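Local coordinates for SnoaL-like domain-containing protein (Sphaerobacter thermophilus, PDB 5TGN) that is of unknown function but has the SnoaL-like, NTF2-type fold, whose curved sheet and covering helices in relatives often enclose a pocket for small molecules, at residues A[9-14]-A[92-96]; A[59-65]-A[76-82]; A[89-93]-A[104-110]. All blocks are in the same frame, centred on the assembly; numbering follows the deposited sequence.

Interaction 1. Residues A[9-14]-A[92-96]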
loop_
_atom_site.group_PDB
_atom_site.type_symbol
_atom_site.label_atom_id
_atom_site.label_comp_id
_atom_site.label_asym_id
_atom_site.label_seq_id
_atom_site.Cartn_x
_atom_site.Cartn_y
_atom_site.Cartn_z
ATOM N N LEU A 9 4.281 20.228 -14.416
ATOM C CA LEU A 9 3.346 19.760 -13.398
ATOM C C LEU A 9 3.970 18.637 -12.577
ATOM O O LEU A 9 3.860 18.616 -11.344
ATOM C CB LEU A 9 2.037 19.287 -14.044
ATOM C CG LEU A 9 1.159 20.357 -14.694
ATOM C CD1 LEU A 9 0.033 19.734 -15.518
ATOM C CD2 LEU A 9 0.594 21.300 -13.644
ATOM N N ALA A 10 4.629 17.690 -13.250
ATOM C CA ALA A 10 5.214 16.556 -12.544
ATOM C C ALA A 10 6.296 17.020 -11.571
ATOM O O ALA A 10 6.312 16.608 -10.407
ATOM C CB ALA A 10 5.780 15.549 -13.554
ATOM N N ARG A 11 7.219 17.874 -12.034
ATOM C CA ARG A 11 8.274 18.360 -11.146
ATOM C C ARG A 11 7.693 19.157 -9.981
ATOM O O ARG A 11 8.198 19.087 -8.851
ATOM C CB ARG A 11 9.272 19.234 -11.918
ATOM C CG ARG A 11 10.161 18.515 -12.953
ATOM C CD ARG A 11 10.804 19.574 -13.890
ATOM N NE ARG A 11 11.625 18.969 -14.936
ATOM C CZ ARG A 11 11.951 19.561 -16.077
ATOM N NH1 ARG A 11 11.519 20.785 -16.339
ATOM N NH2 ARG A 11 12.695 18.916 -16.964
ATOM N N GLU A 12 6.675 19.981 -10.251
ATOM C CA GLU A 12 6.071 20.760 -9.177
ATOM C C GLU A 12 5.362 19.854 -8.176
ATOM O O GLU A 12 5.343 20.148 -6.976
ATOM C CB GLU A 12 5.091 21.792 -9.741
ATOM C CG GLU A 12 4.548 22.734 -8.675
ATOM C CD GLU A 12 5.643 23.599 -8.052
ATOM O OE1 GLU A 12 6.727 23.744 -8.669
ATOM O OE2 GLU A 12 5.428 24.120 -6.936
ATOM N N TYR A 13 4.741 18.775 -8.654
ATOM C CA TYR A 13 4.117 17.822 -7.742
ATOM C C TYR A 13 5.145 17.293 -6.756
ATOM O O TYR A 13 4.943 17.344 -5.543
ATOM C CB TYR A 13 3.464 16.670 -8.527
ATOM C CG TYR A 13 2.954 15.590 -7.574
ATOM C CD1 TYR A 13 1.668 15.658 -7.037
ATOM C CD2 TYR A 13 3.787 14.550 -7.153
ATOM C CE1 TYR A 13 1.209 14.691 -6.135
ATOM C CE2 TYR A 13 3.331 13.572 -6.259
ATOM C CZ TYR A 13 2.050 13.664 -5.754
ATOM O OH TYR A 13 1.612 12.721 -4.848
ATOM N N ILE A 14 6.300 16.857 -7.259
ATOM C CA ILE A 14 7.359 16.390 -6.366
ATOM C C ILE A 14 7.781 17.495 -5.403
ATOM O O ILE A 14 8.030 17.248 -4.218
ATOM C CB ILE A 14 8.563 15.875 -7.185
ATOM C CG1 ILE A 14 8.155 14.724 -8.098
ATOM C CG2 ILE A 14 9.718 15.429 -6.238
ATOM C CD1 ILE A 14 7.692 13.444 -7.310
ATOM N N TRP A 92 6.309 7.445 -10.536
ATOM C CA TRP A 92 5.132 8.314 -10.622
ATOM C C TRP A 92 4.740 8.432 -12.091
ATOM O O TRP A 92 5.547 8.873 -12.915
ATOM C CB TRP A 92 5.424 9.709 -10.053
ATOM C CG TRP A 92 5.663 9.772 -8.561
ATOM C CD1 TRP A 92 4.728 10.019 -7.576
ATOM C CD2 TRP A 92 6.926 9.643 -7.889
ATOM N NE1 TRP A 92 5.336 10.023 -6.338
ATOM C CE2 TRP A 92 6.682 9.792 -6.503
ATOM C CE3 TRP A 92 8.237 9.416 -8.326
ATOM C CZ2 TRP A 92 7.712 9.721 -5.547
ATOM C CZ3 TRP A 92 9.253 9.340 -7.381
ATOM C CH2 TRP A 92 8.979 9.484 -6.002
ATOM N N ILE A 93 3.516 8.046 -12.431
ATOM C CA ILE A 93 3.039 8.144 -13.819
ATOM C C ILE A 93 1.964 9.214 -13.845
ATOM O O ILE A 93 0.904 9.023 -13.250
ATOM C CB ILE A 93 2.483 6.811 -14.343
ATOM C CG1 ILE A 93 3.533 5.691 -14.201
ATOM C CG2 ILE A 93 1.990 6.957 -15.819
ATOM C CD1 ILE A 93 2.965 4.283 -14.527
ATOM N N PHE A 94 2.220 10.335 -14.537
ATOM C CA PHE A 94 1.290 11.464 -14.611
ATOM C C PHE A 94 0.599 11.459 -15.973
ATOM O O PHE A 94 1.279 11.504 -17.009
ATOM C CB PHE A 94 2.014 12.804 -14.456
ATOM C CG PHE A 94 2.699 13.006 -13.156
ATOM C CD1 PHE A 94 2.083 13.741 -12.137
ATOM C CD2 PHE A 94 3.989 12.528 -12.951
ATOM C CE1 PHE A 94 2.741 13.965 -10.915
ATOM C CE2 PHE A 94 4.642 12.719 -11.722
ATOM C CZ PHE A 94 4.032 13.426 -10.712
ATOM N N ASP A 95 -0.738 11.418 -15.980
ATOM C CA ASP A 95 -1.531 11.699 -17.184
ATOM C C ASP A 95 -2.061 13.126 -17.088
ATOM O O ASP A 95 -2.736 13.474 -16.111
ATOM C CB ASP A 95 -2.695 10.706 -17.340
ATOM C CG ASP A 95 -2.221 9.251 -17.398
ATOM O OD1 ASP A 95 -1.427 8.923 -18.311
ATOM O OD2 ASP A 95 -2.614 8.436 -16.522
ATOM N N VAL A 96 -1.776 13.940 -18.108
ATOM C CA VAL A 96 -2.021 15.379 -18.076
ATOM C C VAL A 96 -2.951 15.744 -19.221
ATOM O O VAL A 96 -2.821 15.216 -20.332
ATOM C CB VAL A 96 -0.697 16.171 -18.164
ATOM C CG1 VAL A 96 -0.940 17.683 -18.398
ATOM C CG2 VAL A 96 0.165 15.880 -16.934
#
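Segment 9-14, a piece of helix, passes over strand segment 92-96 with the axes 9.9 Å apart and their N-to-C directions at 131°, and Ala-10 faces Phe-94 where the backbones come closest. This is the helix-on-sheet packing of the NTF2-like alpha+beta fold, in which the N-terminal helix 6-18 lies against a curved sheet. No hydrogen bond joins the two segments; the contact is apolar and buried. Alternate strand residues Trp-92, Phe-94 and Val-96 turn toward the helix, and Phe-94 is the one most covered by it. Ala-10 CB sits over one face of the Phe-94 ring, somewhat toward its rim and 3.7 Å from the ring centroid, a CH-pi contact. The CE1 and CZ rim of the same ring points at Tyr-13, giving an offset edge-to-face pair with planes at 71° and centroids 5.5 Å apart. Tyr-13 can receive that edge because its CG lies anti to the backbone N (chi1 173°), which carries the phenol from the helix toward the strand. Farther along the phenol, Tyr-13 CE2 meets Trp-92 CD1 at 4.0 Å with the two rings oblique, completing a cluster of three aromatic side chains. Ile-14 CD1 stands over one face of the Trp-92 indole, a CH-pi contact 3.9 Å from the centroid of the six-membered ring. Leu-28 and Leu-104 also touch Tyr-13, while Arg-11, on the outer side of the helix, forms a salt bridge with Glu-66. At the start of the helical segment the row of contacts finishes in plain aliphatic packing: Leu-9 CD1 rests 3.7 Å from Val-96 CG1.

Interaction 2. Residues A[59-65]-A[76-82]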
loop_
_atom_site.group_PDB
_atom_site.type_symbol
_atom_site.label_atom_id
_atom_site.label_comp_id
_atom_site.label_asym_id
_atom_site.label_seq_id
_atom_site.Cartn_x
_atom_site.Cartn_y
_atom_site.Cartn_z
ATOM N N ALA A 59 9.307 12.667 4.822
ATOM C CA ALA A 59 10.085 11.965 3.814
ATOM C C ALA A 59 10.635 12.998 2.852
ATOM O O ALA A 59 10.089 14.093 2.725
ATOM C CB ALA A 59 9.225 10.927 3.076
ATOM N N THR A 60 11.735 12.662 2.184
ATOM C CA THR A 60 12.211 13.481 1.082
ATOM C C THR A 60 12.285 12.630 -0.175
ATOM O O THR A 60 12.683 11.461 -0.128
ATOM C CB THR A 60 13.591 14.111 1.363
ATOM O OG1 THR A 60 14.578 13.077 1.452
ATOM C CG2 THR A 60 13.567 14.899 2.650
ATOM N N THR A 61 11.895 13.226 -1.293
ATOM C CA THR A 61 11.831 12.567 -2.588
ATOM C C THR A 61 12.898 13.178 -3.480
ATOM O O THR A 61 12.786 14.348 -3.854
ATOM C CB THR A 61 10.454 12.755 -3.214
ATOM O OG1 THR A 61 9.446 12.240 -2.340
ATOM C CG2 THR A 61 10.402 12.068 -4.554
ATOM N N ALA A 62 13.911 12.390 -3.841
ATOM C CA ALA A 62 15.064 12.898 -4.574
ATOM C C ALA A 62 15.506 11.858 -5.613
ATOM O O ALA A 62 14.791 10.885 -5.896
ATOM C CB ALA A 62 16.193 13.267 -3.601
ATOM N N GLN A 63 16.690 12.094 -6.192
ATOM C CA GLN A 63 17.247 11.297 -7.291
ATOM C C GLN A 63 16.199 11.022 -8.368
ATOM O O GLN A 63 16.001 9.885 -8.808
ATOM C CB GLN A 63 17.838 9.986 -6.782
ATOM C CG GLN A 63 18.962 10.131 -5.758
ATOM C CD GLN A 63 19.350 8.789 -5.174
ATOM O OE1 GLN A 63 19.182 8.551 -3.979
ATOM N NE2 GLN A 63 19.843 7.892 -6.023
ATOM N N ILE A 64 15.508 12.083 -8.782
ATOM C CA ILE A 64 14.465 11.946 -9.787
ATOM C C ILE A 64 15.093 11.731 -11.155
ATOM O O ILE A 64 15.956 12.497 -11.591
ATOM C CB ILE A 64 13.559 13.175 -9.785
ATOM C CG1 ILE A 64 12.839 13.275 -8.433
ATOM C CG2 ILE A 64 12.555 13.066 -10.931
ATOM C CD1 ILE A 64 11.721 12.245 -8.271
ATOM N N ALA A 65 14.689 10.664 -11.824
ATOM C CA ALA A 65 15.016 10.470 -13.224
ATOM C C ALA A 65 13.726 10.619 -14.014
ATOM O O ALA A 65 12.714 9.986 -13.692
ATOM C CB ALA A 65 15.665 9.107 -13.476
ATOM N N LEU A 76 8.188 9.645 -13.851
ATOM C CA LEU A 76 9.374 9.895 -13.031
ATOM C C LEU A 76 9.686 8.660 -12.196
ATOM O O LEU A 76 8.774 7.994 -11.703
ATOM C CB LEU A 76 9.184 11.078 -12.078
ATOM C CG LEU A 76 8.657 12.393 -12.647
ATOM C CD1 LEU A 76 8.472 13.382 -11.501
ATOM C CD2 LEU A 76 9.606 12.934 -13.741
ATOM N N HIS A 77 10.972 8.354 -12.047
ATOM C CA HIS A 77 11.447 7.395 -11.062
ATOM C C HIS A 77 12.227 8.156 -10.004
ATOM O O HIS A 77 12.904 9.143 -10.312
ATOM C CB HIS A 77 12.319 6.316 -11.699
ATOM C CG HIS A 77 11.545 5.334 -12.526
ATOM N ND1 HIS A 77 12.100 4.178 -13.025
ATOM C CD2 HIS A 77 10.247 5.333 -12.926
ATOM C CE1 HIS A 77 11.181 3.508 -13.704
ATOM N NE2 HIS A 77 10.047 4.189 -13.659
ATOM N N GLY A 78 12.103 7.728 -8.752
ATOM C CA GLY A 78 12.776 8.470 -7.701
ATOM C C GLY A 78 13.001 7.604 -6.481
ATOM O O GLY A 78 12.572 6.450 -6.420
ATOM N N VAL A 79 13.709 8.176 -5.511
ATOM C CA VAL A 79 14.011 7.511 -4.251
ATOM C C VAL A 79 13.349 8.334 -3.159
ATOM O O VAL A 79 13.546 9.551 -3.093
ATOM C CB VAL A 79 15.538 7.381 -4.028
ATOM C CG1 VAL A 79 15.848 6.678 -2.702
ATOM C CG2 VAL A 79 16.187 6.650 -5.181
ATOM N N VAL A 80 12.558 7.688 -2.315
ATOM C CA VAL A 80 11.947 8.346 -1.159
ATOM C C VAL A 80 12.688 7.893 0.099
ATOM O O VAL A 80 12.748 6.694 0.387
ATOM C CB VAL A 80 10.447 8.034 -1.056
ATOM C CG1 VAL A 80 9.856 8.664 0.234
ATOM C CG2 VAL A 80 9.706 8.560 -2.298
ATOM N N GLN A 81 13.296 8.836 0.818
ATOM C CA GLN A 81 13.973 8.535 2.066
ATOM C C GLN A 81 13.202 9.094 3.257
ATOM O O GLN A 81 12.570 10.152 3.168
ATOM C CB GLN A 81 15.400 9.088 2.047
ATOM C CG GLN A 81 16.243 8.352 1.007
ATOM C CD GLN A 81 17.645 8.877 0.914
ATOM O OE1 GLN A 81 17.906 9.821 0.171
ATOM N NE2 GLN A 81 18.563 8.273 1.670
ATOM N N THR A 82 13.291 8.390 4.376
ATOM C CA THR A 82 12.632 8.739 5.628
ATOM C C THR A 82 13.608 8.615 6.783
ATOM O O THR A 82 14.719 8.088 6.626
ATOM C CB THR A 82 11.425 7.826 5.894
ATOM O OG1 THR A 82 11.873 6.466 5.907
ATOM C CG2 THR A 82 10.293 8.025 4.844
#
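Thr-60 and Gln-81, Ala-62 and Val-79, and Ala-65 and His-77 are the hydrogen-bonded pairs of an antiparallel hairpin, each closed by two N-H to O bonds. Between the second and third pairs the register slips by one residue: Gln-63 and Ile-64 form a beta bulge opposite Gly-78, with Gln-63 in a left-handed helical backbone conformation (phi 45°, psi 49°). From there the Gln-63 side chain runs extended past CG and across Val-79. Its CB lies 4.1 Å from Val-79 CG2. Farther out CD approaches the same methyl, and at the tip Gln-63 OE1 is 3.7 Å from Val-79 CG2 with NE2 slightly more distant; the amide rests against the methyl by van der Waals contact. The other bulge residue, Ile-64, sends CG2 to Leu-76 CD2 at 4.1 Å and CD1 to Gly-78 CA at 4.0 Å, where the glycine has no side chain to meet it. Toward the hairpin's open end, Ala-59 CB touches Val-80 CG1 at 3.7 Å. Cohesion here therefore comes chiefly from paired backbone bonds, and the side chains add modest, mostly apolar contacts.

Interaction 3. Residues A[89-93]-A[104-110]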
loop_
_atom_site.group_PDB
_atom_site.type_symbol
_atom_site.label_atom_id
_atom_site.label_comp_id
_atom_site.label_asym_id
_atom_site.label_seq_id
_atom_site.Cartn_x
_atom_site.Cartn_y
_atom_site.Cartn_z
ATOM N N GLN A 89 12.194 2.877 -3.842
ATOM C CA GLN A 89 12.211 3.204 -5.264
ATOM C C GLN A 89 10.775 3.376 -5.732
ATOM O O GLN A 89 9.972 2.440 -5.613
ATOM C CB GLN A 89 12.881 2.092 -6.075
ATOM C CG GLN A 89 14.187 1.645 -5.458
ATOM C CD GLN A 89 15.267 2.670 -5.669
ATOM O OE1 GLN A 89 15.284 3.344 -6.699
ATOM N NE2 GLN A 89 16.168 2.812 -4.695
ATOM N N ILE A 90 10.454 4.544 -6.285
ATOM C CA ILE A 90 9.068 4.875 -6.602
ATOM C C ILE A 90 8.975 5.333 -8.051
ATOM O O ILE A 90 9.877 6.008 -8.559
ATOM C CB ILE A 90 8.500 5.958 -5.652
ATOM C CG1 ILE A 90 8.563 5.509 -4.185
ATOM C CG2 ILE A 90 7.043 6.258 -5.975
ATOM C CD1 ILE A 90 7.752 4.254 -3.862
ATOM N N GLU A 91 7.891 4.956 -8.715
ATOM C CA GLU A 91 7.585 5.423 -10.057
ATOM C C GLU A 91 6.291 6.224 -9.990
ATOM O O GLU A 91 5.301 5.749 -9.423
ATOM C CB GLU A 91 7.456 4.234 -11.022
ATOM C CG GLU A 91 6.825 4.541 -12.394
ATOM C CD GLU A 91 6.672 3.282 -13.235
ATOM O OE1 GLU A 91 5.704 2.510 -13.021
ATOM O OE2 GLU A 91 7.553 3.024 -14.063
ATOM N N TRP A 92 6.309 7.445 -10.536
ATOM C CA TRP A 92 5.132 8.314 -10.622
ATOM C C TRP A 92 4.740 8.432 -12.091
ATOM O O TRP A 92 5.547 8.873 -12.915
ATOM C CB TRP A 92 5.424 9.709 -10.053
ATOM C CG TRP A 92 5.663 9.772 -8.561
ATOM C CD1 TRP A 92 4.728 10.019 -7.576
ATOM C CD2 TRP A 92 6.926 9.643 -7.889
ATOM N NE1 TRP A 92 5.336 10.023 -6.338
ATOM C CE2 TRP A 92 6.682 9.792 -6.503
ATOM C CE3 TRP A 92 8.237 9.416 -8.326
ATOM C CZ2 TRP A 92 7.712 9.721 -5.547
ATOM C CZ3 TRP A 92 9.253 9.340 -7.381
ATOM C CH2 TRP A 92 8.979 9.484 -6.002
ATOM N N ILE A 93 3.516 8.046 -12.431
ATOM C CA ILE A 93 3.039 8.144 -13.819
ATOM C C ILE A 93 1.964 9.214 -13.845
ATOM O O ILE A 93 0.904 9.023 -13.250
ATOM C CB ILE A 93 2.483 6.811 -14.343
ATOM C CG1 ILE A 93 3.533 5.691 -14.201
ATOM C CG2 ILE A 93 1.990 6.957 -15.819
ATOM C CD1 ILE A 93 2.965 4.283 -14.527
ATOM N N LEU A 104 -2.629 10.574 -11.394
ATOM C CA LEU A 104 -1.282 10.198 -10.989
ATOM C C LEU A 104 -1.349 8.777 -10.443
ATOM O O LEU A 104 -2.142 8.494 -9.538
ATOM C CB LEU A 104 -0.714 11.177 -9.951
ATOM C CG LEU A 104 0.472 10.637 -9.136
ATOM C CD1 LEU A 104 1.674 10.402 -10.013
ATOM C CD2 LEU A 104 0.779 11.577 -7.961
ATOM N N THR A 105 -0.565 7.871 -11.029
ATOM C CA THR A 105 -0.467 6.490 -10.543
ATOM C C THR A 105 0.887 6.327 -9.857
ATOM O O THR A 105 1.914 6.722 -10.417
ATOM C CB THR A 105 -0.598 5.487 -11.702
ATOM O OG1 THR A 105 -1.888 5.609 -12.328
ATOM C CG2 THR A 105 -0.417 4.041 -11.216
ATOM N N ILE A 106 0.902 5.757 -8.659
ATOM C CA ILE A 106 2.136 5.664 -7.878
ATOM C C ILE A 106 2.474 4.187 -7.685
ATOM O O ILE A 106 1.798 3.485 -6.925
ATOM C CB ILE A 106 2.020 6.387 -6.527
ATOM C CG1 ILE A 106 1.495 7.805 -6.760
ATOM C CG2 ILE A 106 3.407 6.441 -5.815
ATOM C CD1 ILE A 106 1.311 8.606 -5.448
ATOM N N ASN A 107 3.516 3.719 -8.362
ATOM C CA ASN A 107 3.938 2.317 -8.298
ATOM C C ASN A 107 5.215 2.210 -7.483
ATOM O O ASN A 107 6.201 2.891 -7.786
ATOM C CB ASN A 107 4.212 1.753 -9.688
ATOM C CG ASN A 107 2.962 1.639 -10.549
ATOM O OD1 ASN A 107 1.932 1.141 -10.110
ATOM N ND2 ASN A 107 3.074 2.047 -11.799
ATOM N N HIS A 108 5.210 1.344 -6.480
ATOM C CA HIS A 108 6.463 0.981 -5.824
ATOM C C HIS A 108 7.263 0.049 -6.720
ATOM O O HIS A 108 6.741 -0.951 -7.219
ATOM C CB HIS A 108 6.203 0.310 -4.478
ATOM C CG HIS A 108 5.640 1.240 -3.447
ATOM N ND1 HIS A 108 6.264 1.485 -2.241
ATOM C CD2 HIS A 108 4.531 2.009 -3.456
ATOM C CE1 HIS A 108 5.544 2.342 -1.541
ATOM N NE2 HIS A 108 4.487 2.675 -2.256
ATOM N N LEU A 109 8.537 0.370 -6.912
ATOM C CA LEU A 109 9.450 -0.453 -7.685
ATOM C C LEU A 109 10.220 -1.378 -6.750
ATOM O O LEU A 109 10.225 -1.201 -5.529
ATOM C CB LEU A 109 10.412 0.432 -8.483
ATOM C CG LEU A 109 9.760 1.475 -9.405
ATOM C CD1 LEU A 109 10.867 2.321 -10.051
ATOM C CD2 LEU A 109 8.973 0.764 -10.467
ATOM N N ARG A 110 10.878 -2.377 -7.336
ATOM C CA ARG A 110 11.737 -3.272 -6.570
ATOM C C ARG A 110 12.827 -2.479 -5.861
ATOM O O ARG A 110 13.379 -1.522 -6.420
ATOM C CB ARG A 110 12.401 -4.296 -7.478
ATOM C CG ARG A 110 11.499 -5.129 -8.353
ATOM C CD ARG A 110 12.403 -5.987 -9.238
ATOM N NE ARG A 110 11.693 -6.962 -10.053
ATOM C CZ ARG A 110 11.779 -8.280 -9.887
ATOM N NH1 ARG A 110 11.099 -9.093 -10.684
ATOM N NH2 ARG A 110 12.544 -8.786 -8.926
HETATM O O HOH W 1 11.477 0.159 -3.245
HETATM O O HOH W 2 -1.347 7.630 -14.175
#
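Glu-91 with Asn-107 and Ile-93 with Thr-105 are hydrogen-bonded pairs of antiparallel strands, each joined by two backbone bonds. Near the end of the ladder Leu-109 N still bonds to Gln-89 O at 2.8 Å, but a water takes the place of the return bond, accepting from Gln-89 N and donating to Leu-109 O. A second water links Ile-93 O to Thr-105 OG1. Among polar side chains, Asn-107 ND2 donates to Glu-91 OE1 at 2.9 Å, reaching the anti lone pair of that oxygen from close to the amide plane although carboxylate and amide are turned 65° apart. With chi1 at 167° and the chain extended beyond CG, the Glu-91 side chain runs alongside Asn-107, bringing OE1 to ND2. The carboxylate is shared further: OE2 is hydrogen-bonded to His-77 NE2, and OE1 forms a salt bridge with Arg-103 of the second subunit. The apolar contacts lie mainly on the other face of the sheet. Ile-90 CD1 stands over the centre of the His-108 ring, 3.6 Å from its centroid, and Ile-90 CG2 meets Ile-106 CG2 at 3.6 Å. That same Ile-90 CG2 lies over a face of Trp-92, while Leu-104 CD1 lies at the indole edge, 3.8 Å from Trp-92 CB. His-108 NE2 hydrogen-bonds to a glycerol, probably from the crystallisation liquor. Such an antiparallel hairpin, with a largely apolar face turned inward and a mixed face, Glu-91, Thr-105 and Asn-107 among its residues, at a subunit interface, is in keeping with the NTF2-like fold, and the glycerol is consistent with a small-molecule pocket.

Overall arrangement
All three contacts involve one curved sheet. Interactions 2 and 3 are successive hairpins on it, and strands 73-81 and 88-97, one from each, are neighbours, with Trp-92 N close enough to Leu-76 O for a probable hydrogen bond. Interaction 1 lays the N-terminal helix on this sheet and shares Trp-92 and Ile-93 with interaction 3; the far edge of the indole also touches Thr-61 and Gly-78 of interaction 2. Interaction 1 is fully buried and apolar, whereas the hairpins are only partly buried and rest chiefly on backbone bonds, to which interaction 3 adds a carboxylate-amide bond. Interaction 2 lies at the sheet's outer edge within the chain; interaction 3 places the carboxylate of Glu-91 at a subunit interface.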